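Local coordinates for transcriptional regulator, putative (PDB 3BJN), which probably acts as a DNA-binding IclR-type negative regulator of allantoin and glyoxylate utilization operons, this piece being its C-terminal domain, at residues T7-L12 / L41-R46; A126-M129 / L134-A137; M33-Y38 / K71-Y76. All coordinates share one frame; numbering follows the deposited sequence. Where two conformers were deposited one is given.

Contact 1 of 3, residues T7-L12 / L41-R46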
ATOM      1  N   THR A   7      -9.036  16.408 -10.588  1.00 36.24           N
ATOM      2  CA  THR A   7      -8.126  17.126 -11.500  1.00 35.66           C
ATOM      3  C   THR A   7      -6.632  16.892 -11.222  1.00 35.60           C
ATOM      4  O   THR A   7      -5.770  17.379 -11.971  1.00 35.68           O
ATOM      5  CB  THR A   7      -8.411  18.672 -11.544  1.00 36.23           C
ATOM      6  OG1 THR A   7      -8.012  19.298 -10.312  1.00 34.89           O
ATOM      7  CG2 THR A   7      -9.889  18.954 -11.828  1.00 35.92           C
ATOM      8  N   SER A   8      -6.323  16.161 -10.149  1.00 34.52           N
ATOM      9  CA  SER A   8      -4.931  15.959  -9.736  1.00 33.81           C
ATOM     10  C   SER A   8      -4.467  14.511  -9.861  1.00 34.02           C
ATOM     11  O   SER A   8      -3.259  14.235  -9.986  1.00 33.42           O
ATOM     12  CB  SER A   8      -4.734  16.424  -8.299  1.00 33.55           C
ATOM     13  OG  SER A   8      -5.642  15.789  -7.426  1.00 31.50           O
ATOM     14  N   GLN A   9      -5.434  13.601  -9.774  1.00 34.09           N
ATOM     15  CA  GLN A   9      -5.209  12.185 -10.045  1.00 34.57           C
ATOM     16  C   GLN A   9      -5.691  11.859 -11.453  1.00 34.82           C
ATOM     17  O   GLN A   9      -6.896  11.628 -11.681  1.00 35.12           O
ATOM     18  CB  GLN A   9      -5.917  11.309  -9.014  1.00 34.41           C
ATOM     19  CG  GLN A   9      -5.447   9.848  -9.060  1.00 35.98           C
ATOM     20  CD  GLN A   9      -3.974   9.719  -8.701  1.00 36.72           C
ATOM     21  OE1 GLN A   9      -3.534  10.261  -7.691  1.00 37.32           O
ATOM     22  NE2 GLN A   9      -3.204   9.020  -9.534  1.00 37.25           N
ATOM     23  N   HIS A  10      -4.743  11.838 -12.394  1.00 34.95           N
ATOM     24  CA  HIS A  10      -5.053  11.678 -13.825  1.00 34.66           C
ATOM     25  C   HIS A  10      -5.940  10.476 -14.135  1.00 34.34           C
ATOM     26  O   HIS A  10      -6.854  10.576 -14.960  1.00 35.07           O
ATOM     27  CB  HIS A  10      -3.760  11.638 -14.677  1.00 34.96           C
ATOM     28  N   ASN A  11      -5.699   9.356 -13.448  1.00 32.68           N
ATOM     29  CA  ASN A  11      -6.369   8.121 -13.807  1.00 30.66           C
ATOM     30  C   ASN A  11      -7.323   7.594 -12.740  1.00 28.65           C
ATOM     31  O   ASN A  11      -7.469   6.377 -12.597  1.00 26.27           O
ATOM     32  CB  ASN A  11      -5.331   7.046 -14.129  1.00 31.80           C
ATOM     33  CG  ASN A  11      -4.529   6.624 -12.903  1.00 33.46           C
ATOM     34  OD1 ASN A  11      -4.418   7.363 -11.894  1.00 34.93           O
ATOM     35  ND2 ASN A  11      -3.975   5.423 -12.969  1.00 35.41           N
ATOM     36  N   LEU A  12      -7.974   8.498 -12.012  1.00 26.09           N
ATOM     37  CA  LEU A  12      -8.923   8.094 -10.962  1.00 24.87           C
ATOM     38  C   LEU A  12     -10.051   7.177 -11.453  1.00 23.09           C
ATOM     39  O   LEU A  12     -10.427   6.238 -10.745  1.00 22.23           O
ATOM     40  CB  LEU A  12      -9.509   9.322 -10.264  1.00 24.87           C
ATOM     41  CG  LEU A  12     -10.278   9.150  -8.958  1.00 26.17           C
ATOM     42  CD1 LEU A  12      -9.419   8.509  -7.840  1.00 24.26           C
ATOM     43  CD2 LEU A  12     -10.794  10.524  -8.529  1.00 26.35           C
ATOM     44  N   LEU A  41      -0.697   9.140   1.240  1.00 16.11           N
ATOM     45  CA  LEU A  41      -2.046   9.679   1.142  1.00 15.81           C
ATOM     46  C   LEU A  41      -3.016   8.623   0.583  1.00 16.27           C
ATOM     47  O   LEU A  41      -2.742   8.009  -0.443  1.00 16.14           O
ATOM     48  CB  LEU A  41      -2.043  10.911   0.231  1.00 16.67           C
ATOM     49  CG  LEU A  41      -3.421  11.475  -0.091  1.00 17.64           C
ATOM     50  CD1 LEU A  41      -4.060  12.122   1.146  1.00 19.97           C
ATOM     51  CD2 LEU A  41      -3.325  12.490  -1.219  1.00 20.68           C
ATOM     52  N   CYS A  42      -4.149   8.437   1.243  1.00 16.07           N
ATOM     53  CA  CYS A  42      -5.160   7.542   0.692  1.00 15.64           C
ATOM     54  C   CYS A  42      -6.019   8.317  -0.314  1.00 16.67           C
ATOM     55  O   CYS A  42      -6.830   9.164   0.075  1.00 17.50           O
ATOM     56  CB  CYS A  42      -5.996   6.963   1.811  1.00 17.34           C
ATOM     57  SG  CYS A  42      -7.233   5.820   1.171  1.00 20.45           S
ATOM     58  N   VAL A  43      -5.816   8.058  -1.599  1.00 15.48           N
ATOM     59  CA  VAL A  43      -6.482   8.835  -2.641  1.00 16.19           C
ATOM     60  C   VAL A  43      -7.874   8.292  -2.982  1.00 16.17           C
ATOM     61  O   VAL A  43      -8.818   9.055  -3.264  1.00 16.90           O
ATOM     62  CB  VAL A  43      -5.608   8.902  -3.911  1.00 16.07           C
ATOM     63  CG1 VAL A  43      -6.359   9.503  -5.091  1.00 17.74           C
ATOM     64  CG2 VAL A  43      -4.350   9.740  -3.621  1.00 17.30           C
ATOM     65  N   SER A  44      -8.008   6.972  -2.938  1.00 16.30           N
ATOM     66  CA  SER A  44      -9.287   6.351  -3.242  1.00 15.58           C
ATOM     67  C   SER A  44      -9.413   5.097  -2.391  1.00 16.56           C
ATOM     68  O   SER A  44      -8.446   4.368  -2.223  1.00 15.94           O
ATOM     69  CB  SER A  44      -9.377   5.998  -4.721  1.00 15.68           C
ATOM     70  OG  SER A  44     -10.679   5.467  -5.042  1.00 18.41           O
ATOM     71  N   GLN A  45     -10.603   4.875  -1.833  1.00 18.30           N
ATOM     72  CA  GLN A  45     -10.798   3.745  -0.935  1.00 19.08           C
ATOM     73  C   GLN A  45     -12.190   3.170  -1.091  1.00 20.39           C
ATOM     74  O   GLN A  45     -13.162   3.934  -1.202  1.00 20.03           O
ATOM     75  CB  GLN A  45     -10.625   4.212   0.497  1.00 20.60           C
ATOM     76  CG  GLN A  45     -10.688   3.110   1.549  1.00 25.35           C
ATOM     77  CD  GLN A  45     -10.569   3.688   2.928  1.00 29.99           C
ATOM     78  OE1 GLN A  45     -11.410   4.491   3.339  1.00 34.70           O
ATOM     79  NE2 GLN A  45      -9.513   3.339   3.634  1.00 33.36           N
ATOM     80  N   ARG A  46     -12.291   1.847  -1.059  0.50 20.41           N
ATOM     81  CA  ARG A  46     -13.590   1.181  -1.197  0.50 21.22           C
ATOM     82  C   ARG A  46     -14.470   1.224   0.064  0.50 21.46           C
ATOM     83  O   ARG A  46     -15.691   1.270  -0.017  0.50 22.91           O
ATOM     84  CB  ARG A  46     -13.409  -0.253  -1.728  1.00 21.77           C
ATOM     85  CG  ARG A  46     -12.908  -0.305  -3.070  1.00 22.45           C
ATOM     86  CD  ARG A  46     -13.872   0.242  -3.979  1.00 23.71           C
ATOM     87  NE  ARG A  46     -15.134  -0.465  -3.872  1.00 28.45           N
ATOM     88  CZ  ARG A  46     -16.172  -0.184  -4.637  1.00 31.38           C
ATOM     89  NH1 ARG A  46     -16.061   0.779  -5.530  1.00 28.97           N
ATOM     90  NH2 ARG A  46     -17.308  -0.868  -4.520  1.00 32.88           N
TER
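The loop at Gln-9 and the first residue of helix 12-26, Leu-12, lie beside strand 39-45 without pairing to it, the CA atoms of Gln-9 and Val-43 being 8.2 Å apart and those of Leu-12 and Ser-44 7.9 Å. No hydrogen bond spans the gap. CG of Gln-9 is anti to the backbone N (chi1 -167°) and the chain then folds at chi2 (63°), which swings the amide across the valine: OE1 comes 3.9 Å from CG1 of Val-43, and the aliphatic CG of Gln-9 lies 4.1 Å from that same methyl. The other end of this amide is tied down within the loop. NE2 donates to OD1 of Asn-11 over 3.1 Å, an almost straight bond at 170° lying close to the glutamine amide plane, and so helps fix the rotation of the group that rests on Val-43. Leu-12 reaches over with one branch: its CD1 meets CB of Ser-44 at 4.0 Å and approaches CG1 of Val-43 at 4.2 Å. Two neighbouring strand residues can both face the loop because Val-43 and Ser-44 form a classic beta bulge opposite Tyr-32, which itself touches Gln-9. Glu-16 and Leu-19 continue the cover on Ser-44. The type I turn from Gln-9 to Leu-12 runs into helix 12-26, setting the first helix of this IclR C-terminal, GAF-related domain against its antiparallel sheet.

Contact 2 of 3, residues A126-M129 / L134-A137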
ATOM      1  N   ALA A 126       0.950  -3.675  -3.393  1.00 16.09           N
ATOM      2  CA  ALA A 126       1.833  -3.786  -4.555  1.00 15.79           C
ATOM      3  C   ALA A 126       1.995  -2.418  -5.214  1.00 16.20           C
ATOM      4  O   ALA A 126       1.083  -1.614  -5.151  1.00 16.58           O
ATOM      5  CB  ALA A 126       1.284  -4.824  -5.547  1.00 15.71           C
ATOM      6  N   PRO A 127       3.155  -2.162  -5.836  1.00 16.17           N
ATOM      7  CA  PRO A 127       3.423  -0.818  -6.373  1.00 17.00           C
ATOM      8  C   PRO A 127       2.706  -0.586  -7.699  1.00 17.62           C
ATOM      9  O   PRO A 127       2.525  -1.526  -8.493  1.00 18.27           O
ATOM     10  CB  PRO A 127       4.934  -0.840  -6.631  1.00 17.23           C
ATOM     11  CG  PRO A 127       5.228  -2.310  -6.966  1.00 16.97           C
ATOM     12  CD  PRO A 127       4.288  -3.096  -6.099  1.00 16.65           C
ATOM     13  N   VAL A 128       2.323   0.666  -7.927  1.00 18.77           N
ATOM     14  CA  VAL A 128       1.810   1.084  -9.235  1.00 19.20           C
ATOM     15  C   VAL A 128       2.916   1.915  -9.838  1.00 20.15           C
ATOM     16  O   VAL A 128       3.351   2.901  -9.247  1.00 19.77           O
ATOM     17  CB  VAL A 128       0.520   1.901  -9.098  1.00 19.42           C
ATOM     18  CG1 VAL A 128       0.087   2.472 -10.432  1.00 19.52           C
ATOM     19  CG2 VAL A 128      -0.594   1.034  -8.505  1.00 19.05           C
HETATM   20  N   MSE A 129       3.370   1.471 -11.006  1.00 21.23           N
HETATM   21  CA  MSE A 129       4.521   2.027 -11.689  1.00 22.65           C
HETATM   22  C   MSE A 129       4.095   2.631 -13.016  1.00 23.20           C
HETATM   23  O   MSE A 129       3.242   2.064 -13.707  1.00 22.78           O
HETATM   24  CB  MSE A 129       5.555   0.919 -11.991  1.00 23.50           C
HETATM   25  CG  MSE A 129       5.941   0.019 -10.826  1.00 25.62           C
HETATM   26 SE   MSE A 129       7.054   1.025  -9.583  1.00 34.75          SE
HETATM   27  CE  MSE A 129       8.643   1.407 -10.683  1.00 29.44           C
ATOM     28  N   LEU A 134       7.822   5.067  -9.556  1.00 21.12           N
ATOM     29  CA  LEU A 134       6.772   4.695  -8.627  1.00 20.61           C
ATOM     30  C   LEU A 134       5.772   5.837  -8.530  1.00 20.54           C
ATOM     31  O   LEU A 134       6.143   6.983  -8.205  1.00 21.32           O
ATOM     32  CB  LEU A 134       7.353   4.436  -7.232  1.00 20.59           C
ATOM     33  CG  LEU A 134       6.191   4.238  -6.238  1.00 20.48           C
ATOM     34  CD1 LEU A 134       5.712   2.783  -6.213  1.00 18.47           C
ATOM     35  CD2 LEU A 134       6.526   4.771  -4.878  1.00 17.71           C
ATOM     36  N   ILE A 135       4.504   5.533  -8.786  1.00 19.76           N
ATOM     37  CA  ILE A 135       3.473   6.553  -8.673  1.00 20.73           C
ATOM     38  C   ILE A 135       2.499   6.339  -7.508  1.00 19.14           C
ATOM     39  O   ILE A 135       1.930   7.295  -6.993  1.00 19.79           O
ATOM     40  CB  ILE A 135       2.739   6.836 -10.013  1.00 21.12           C
ATOM     41  CG1 ILE A 135       1.986   5.617 -10.499  1.00 23.14           C
ATOM     42  CG2 ILE A 135       3.740   7.461 -11.083  1.00 22.79           C
ATOM     43  CD1 ILE A 135       1.212   5.793 -11.819  1.00 23.76           C
ATOM     44  N   GLY A 136       2.344   5.097  -7.072  1.00 17.43           N
ATOM     45  CA  GLY A 136       1.441   4.811  -5.968  1.00 16.85           C
ATOM     46  C   GLY A 136       1.476   3.354  -5.568  1.00 16.47           C
ATOM     47  O   GLY A 136       2.428   2.620  -5.878  1.00 16.79           O
ATOM     48  N   ALA A 137       0.447   2.931  -4.845  1.00 15.93           N
ATOM     49  CA  ALA A 137       0.359   1.522  -4.443  1.00 16.47           C
ATOM     50  C   ALA A 137      -1.085   1.139  -4.330  1.00 16.75           C
ATOM     51  O   ALA A 137      -1.900   1.966  -3.938  1.00 18.21           O
ATOM     52  CB  ALA A 137       1.061   1.272  -3.138  1.00 16.71           C
TER
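Leu-134 pushes its CD1 methyl into the notch between Pro-127 and Met-129, two residues on the same face of the neighbouring strand: the methyl lies 3.7 Å from CB of Pro-127 and 4.0 Å from SE of Met-129, which is present as selenomethionine. The Met-129 chain bends at both chi2 and chi3, curling back so that SE sits 3.8 Å from CA of Leu-134, the two side chains crossing at about a right angle. On the reverse face Val-128 stands opposite Gly-136, where no side chain pushes back, and its CB lies 3.8 Å from the glycine O. CG1 of Val-128 also meets CG1 of Ile-135, at 3.7 Å. These strands, 121-130 and 133-143, form an antiparallel hairpin within the sheet of the domain, and a classic beta bulge interrupts their register: Ile-135 and Gly-136 both face Val-128. The bulge gives Val-128 O two donors, Ile-135 N at 2.9 Å and, less straight, Gly-136 N at 3.3 Å. In return Val-128 N points almost directly (177°) at Gly-136 O, 2.8 Å away, but arrives well above the carbonyl plane. Outside the hairpin, Val-72 and Tyr-76 of helix 67-76 lie on Pro-127, while Tyr-32 meets Val-128. Ala-126 packs on Val-158, Leu-159 and Ala-162 of helix 144-163.

Contact 3 of 3, residues M33-Y38 / K71-Y76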
HETATM    1  N   MSE A  33      -3.065   4.332  -2.735  1.00 15.38           N
HETATM    2  CA  MSE A  33      -2.235   5.238  -1.930  1.00 16.13           C
HETATM    3  C   MSE A  33      -1.192   5.902  -2.804  1.00 15.63           C
HETATM    4  O   MSE A  33      -0.692   5.285  -3.750  1.00 14.98           O
HETATM    5  CB  MSE A  33      -1.502   4.421  -0.862  1.00 17.95           C
HETATM    6  CG  MSE A  33      -2.330   3.274  -0.253  1.00 21.41           C
HETATM    7 SE   MSE A  33      -3.534   4.148   1.032  1.00 34.90          SE
HETATM    8  CE  MSE A  33      -2.106   4.422   2.222  1.00 26.08           C
ATOM      9  N   VAL A  34      -0.826   7.142  -2.482  1.00 14.25           N
ATOM     10  CA  VAL A  34       0.283   7.776  -3.203  0.50 13.89           C
ATOM     11  C   VAL A  34       1.214   8.427  -2.210  1.00 14.20           C
ATOM     12  O   VAL A  34       0.794   8.861  -1.127  1.00 15.45           O
ATOM     13  CB  VAL A  34      -0.131   8.800  -4.286  0.50 13.91           C
ATOM     14  CG1 VAL A  34      -0.965   8.128  -5.379  0.50 14.21           C
ATOM     15  CG2 VAL A  34      -0.822  10.007  -3.669  0.50 12.11           C
ATOM     16  N   PRO A  35       2.513   8.447  -2.549  1.00 13.81           N
ATOM     17  CA  PRO A  35       3.466   9.071  -1.627  1.00 13.68           C
ATOM     18  C   PRO A  35       3.450  10.586  -1.778  1.00 13.92           C
ATOM     19  O   PRO A  35       3.446  11.086  -2.912  1.00 16.11           O
ATOM     20  CB  PRO A  35       4.802   8.462  -2.055  1.00 14.54           C
ATOM     21  CG  PRO A  35       4.645   8.097  -3.511  1.00 14.82           C
ATOM     22  CD  PRO A  35       3.168   7.869  -3.756  1.00 14.35           C
ATOM     23  N   VAL A  36       3.405  11.305  -0.657  1.00 12.37           N
ATOM     24  CA  VAL A  36       3.419  12.768  -0.694  1.00 13.91           C
ATOM     25  C   VAL A  36       4.342  13.190   0.434  1.00 13.18           C
ATOM     26  O   VAL A  36       3.972  13.147   1.619  1.00 14.10           O
ATOM     27  CB  VAL A  36       2.004  13.370  -0.470  1.00 14.11           C
ATOM     28  CG1 VAL A  36       2.047  14.896  -0.572  1.00 15.88           C
ATOM     29  CG2 VAL A  36       1.003  12.778  -1.501  1.00 16.44           C
ATOM     30  N   GLY A  37       5.552  13.560   0.052  1.00 12.89           N
ATOM     31  CA  GLY A  37       6.533  14.005   1.041  1.00 12.59           C
ATOM     32  C   GLY A  37       6.848  12.886   2.010  1.00 13.20           C
ATOM     33  O   GLY A  37       7.341  11.796   1.606  1.00 13.34           O
ATOM     34  N   TYR A  38       6.575  13.144   3.293  1.00 11.98           N
ATOM     35  CA  TYR A  38       6.869  12.165   4.328  1.00 12.29           C
ATOM     36  C   TYR A  38       5.702  11.201   4.586  1.00 12.96           C
ATOM     37  O   TYR A  38       5.770  10.399   5.542  1.00 13.57           O
ATOM     38  CB  TYR A  38       7.193  12.888   5.635  1.00 12.34           C
ATOM     39  CG  TYR A  38       8.471  13.665   5.640  1.00 10.70           C
ATOM     40  CD1 TYR A  38       9.654  13.142   5.096  1.00 10.34           C
ATOM     41  CD2 TYR A  38       8.541  14.920   6.255  1.00 11.12           C
ATOM     42  CE1 TYR A  38      10.853  13.850   5.153  1.00 11.69           C
ATOM     43  CE2 TYR A  38       9.709  15.632   6.318  1.00 10.38           C
ATOM     44  CZ  TYR A  38      10.887  15.107   5.779  1.00 10.66           C
ATOM     45  OH  TYR A  38      12.033  15.861   5.889  1.00 10.36           O
ATOM     46  N   LYS A  71       5.916   0.413   3.011  0.50 17.18           N
ATOM     47  CA  LYS A  71       7.129  -0.354   2.707  0.50 17.56           C
ATOM     48  C   LYS A  71       7.297  -0.649   1.207  0.50 17.86           C
ATOM     49  O   LYS A  71       8.417  -0.696   0.711  0.50 17.76           O
ATOM     50  CB  LYS A  71       7.172  -1.641   3.524  0.50 17.68           C
ATOM     51  CG  LYS A  71       7.402  -1.429   5.005  0.50 17.88           C
ATOM     52  CD  LYS A  71       7.506  -2.791   5.653  0.50 20.07           C
ATOM     53  CE  LYS A  71       7.197  -2.760   7.117  0.50 22.99           C
ATOM     54  NZ  LYS A  71       6.979  -4.161   7.577  0.50 21.64           N
ATOM     55  N   VAL A  72       6.188  -0.862   0.493  1.00 17.64           N
ATOM     56  CA  VAL A  72       6.227  -0.997  -0.971  1.00 19.26           C
ATOM     57  C   VAL A  72       6.705   0.294  -1.639  1.00 19.62           C
ATOM     58  O   VAL A  72       7.572   0.267  -2.532  1.00 19.24           O
ATOM     59  CB  VAL A  72       4.830  -1.357  -1.509  1.00 19.36           C
ATOM     60  CG1 VAL A  72       4.715  -1.015  -2.994  1.00 23.59           C
ATOM     61  CG2 VAL A  72       4.609  -2.795  -1.256  1.00 21.79           C
HETATM   62  N   MSE A  73       6.186   1.425  -1.175  1.00 19.02           N
HETATM   63  CA  MSE A  73       6.530   2.698  -1.785  1.00 21.01           C
HETATM   64  C   MSE A  73       7.985   3.036  -1.490  1.00 19.59           C
HETATM   65  O   MSE A  73       8.729   3.439  -2.396  1.00 19.81           O
HETATM   66  CB  MSE A  73       5.553   3.790  -1.352  1.00 20.37           C
HETATM   67  CG  MSE A  73       4.169   3.506  -1.965  1.00 20.01           C
HETATM   68 SE   MSE A  73       2.863   4.900  -1.645  1.00 33.01          SE
HETATM   69  CE  MSE A  73       3.030   5.070   0.167  1.00 26.53           C
ATOM     70  N   LEU A  74       8.405   2.821  -0.241  1.00 17.58           N
ATOM     71  CA  LEU A  74       9.824   3.033   0.134  1.00 17.94           C
ATOM     72  C   LEU A  74      10.771   2.129  -0.677  1.00 17.67           C
ATOM     73  O   LEU A  74      11.854   2.573  -1.098  1.00 19.48           O
ATOM     74  CB  LEU A  74      10.041   2.818   1.627  1.00 18.06           C
ATOM     75  CG  LEU A  74       9.412   3.902   2.509  1.00 18.99           C
ATOM     76  CD1 LEU A  74       9.353   3.367   3.975  1.00 20.89           C
ATOM     77  CD2 LEU A  74      10.217   5.219   2.409  1.00 21.34           C
ATOM     78  N   ALA A  75      10.371   0.880  -0.900  1.00 17.13           N
ATOM     79  CA  ALA A  75      11.225  -0.067  -1.652  1.00 17.78           C
ATOM     80  C   ALA A  75      11.393   0.319  -3.127  1.00 18.19           C
ATOM     81  O   ALA A  75      12.447   0.056  -3.731  1.00 19.04           O
ATOM     82  CB  ALA A  75      10.693  -1.489  -1.556  1.00 17.06           C
ATOM     83  N   TYR A  76      10.355   0.919  -3.705  1.00 18.00           N
ATOM     84  CA  TYR A  76      10.324   1.164  -5.160  1.00 18.30           C
ATOM     85  C   TYR A  76      10.642   2.585  -5.611  1.00 18.82           C
ATOM     86  O   TYR A  76      10.939   2.799  -6.797  1.00 19.57           O
ATOM     87  CB  TYR A  76       8.990   0.709  -5.772  1.00 17.95           C
ATOM     88  CG  TYR A  76       8.916  -0.776  -6.011  1.00 18.33           C
ATOM     89  CD1 TYR A  76       8.482  -1.644  -5.019  1.00 17.43           C
ATOM     90  CD2 TYR A  76       9.306  -1.319  -7.241  1.00 18.69           C
ATOM     91  CE1 TYR A  76       8.417  -3.041  -5.248  1.00 19.12           C
ATOM     92  CE2 TYR A  76       9.244  -2.687  -7.477  1.00 20.69           C
ATOM     93  CZ  TYR A  76       8.794  -3.540  -6.487  1.00 20.29           C
ATOM     94  OH  TYR A  76       8.749  -4.894  -6.776  1.00 21.81           O
TER
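Met-73 places the selenium of this selenomethionine over the face of the Pro-35 ring. SE lies 3.7 Å from CD of Pro-35, and CB and CG of the same ring are each 4.1 Å away, so the ring presents its flat side rather than one corner. The same atom also rests along the strand backbone, 3.9 Å from C of Val-34, and makes looser approaches to O and CB of Met-33. One side chain therefore spans three consecutive strand residues. Its CG lies anti to the carbonyl carbon (chi1 -68°) and chi2 is extended (-174°), which carries SE out to the strand; the bend at chi3 then turns only the terminal methyl. The axes of the short segments, strand 33-36 and helix 71-76, come within 9.4 Å and run at 56° to each other, a separation that the methionine bridges. Around this core, Leu-64 and Leu-134 each touch both Pro-35 and Met-73, and Ala-40 touches Met-33 and Met-73. Further out, Leu-74 packs on Cys-82 and Leu-86 of helix 79-88. Since no hydrogen bond or charge pair crosses between strand and helix, the attachment between these two segments is apolar, and probably rests mainly on dispersion between a large, polarisable atom and the proline ring and backbone beside it. Such contacts have little directional demand; shape complementarity probably matters more here than bond direction, and Val-72 and Tyr-76 share the job of seating the helix by packing on Pro-127.

How the contacts relate
From the N terminus, contact 1 closes first: the chain leaves 7-12, runs through helix 12-26 and strand 29-36, and returns at 41-46. Contact 3 opens inside that span, at 33-38, and closes beyond it at 71-76, so the two cross. They also touch, through a probable hydrogen bond from Leu-41 N to Val-34 O between adjacent strands. Contact 2 comes later, in series with both, closing only the short hairpin turn. It joins contact 3 through a probable bond between Ala-137 N and Met-33 O, making strand 29-36 the common neighbour. Contacts 1 and 3 hold the N-terminal loop, the start of helix 12-26 and helix 67-76 against one antiparallel sheet; contact 2 joins two of its strands.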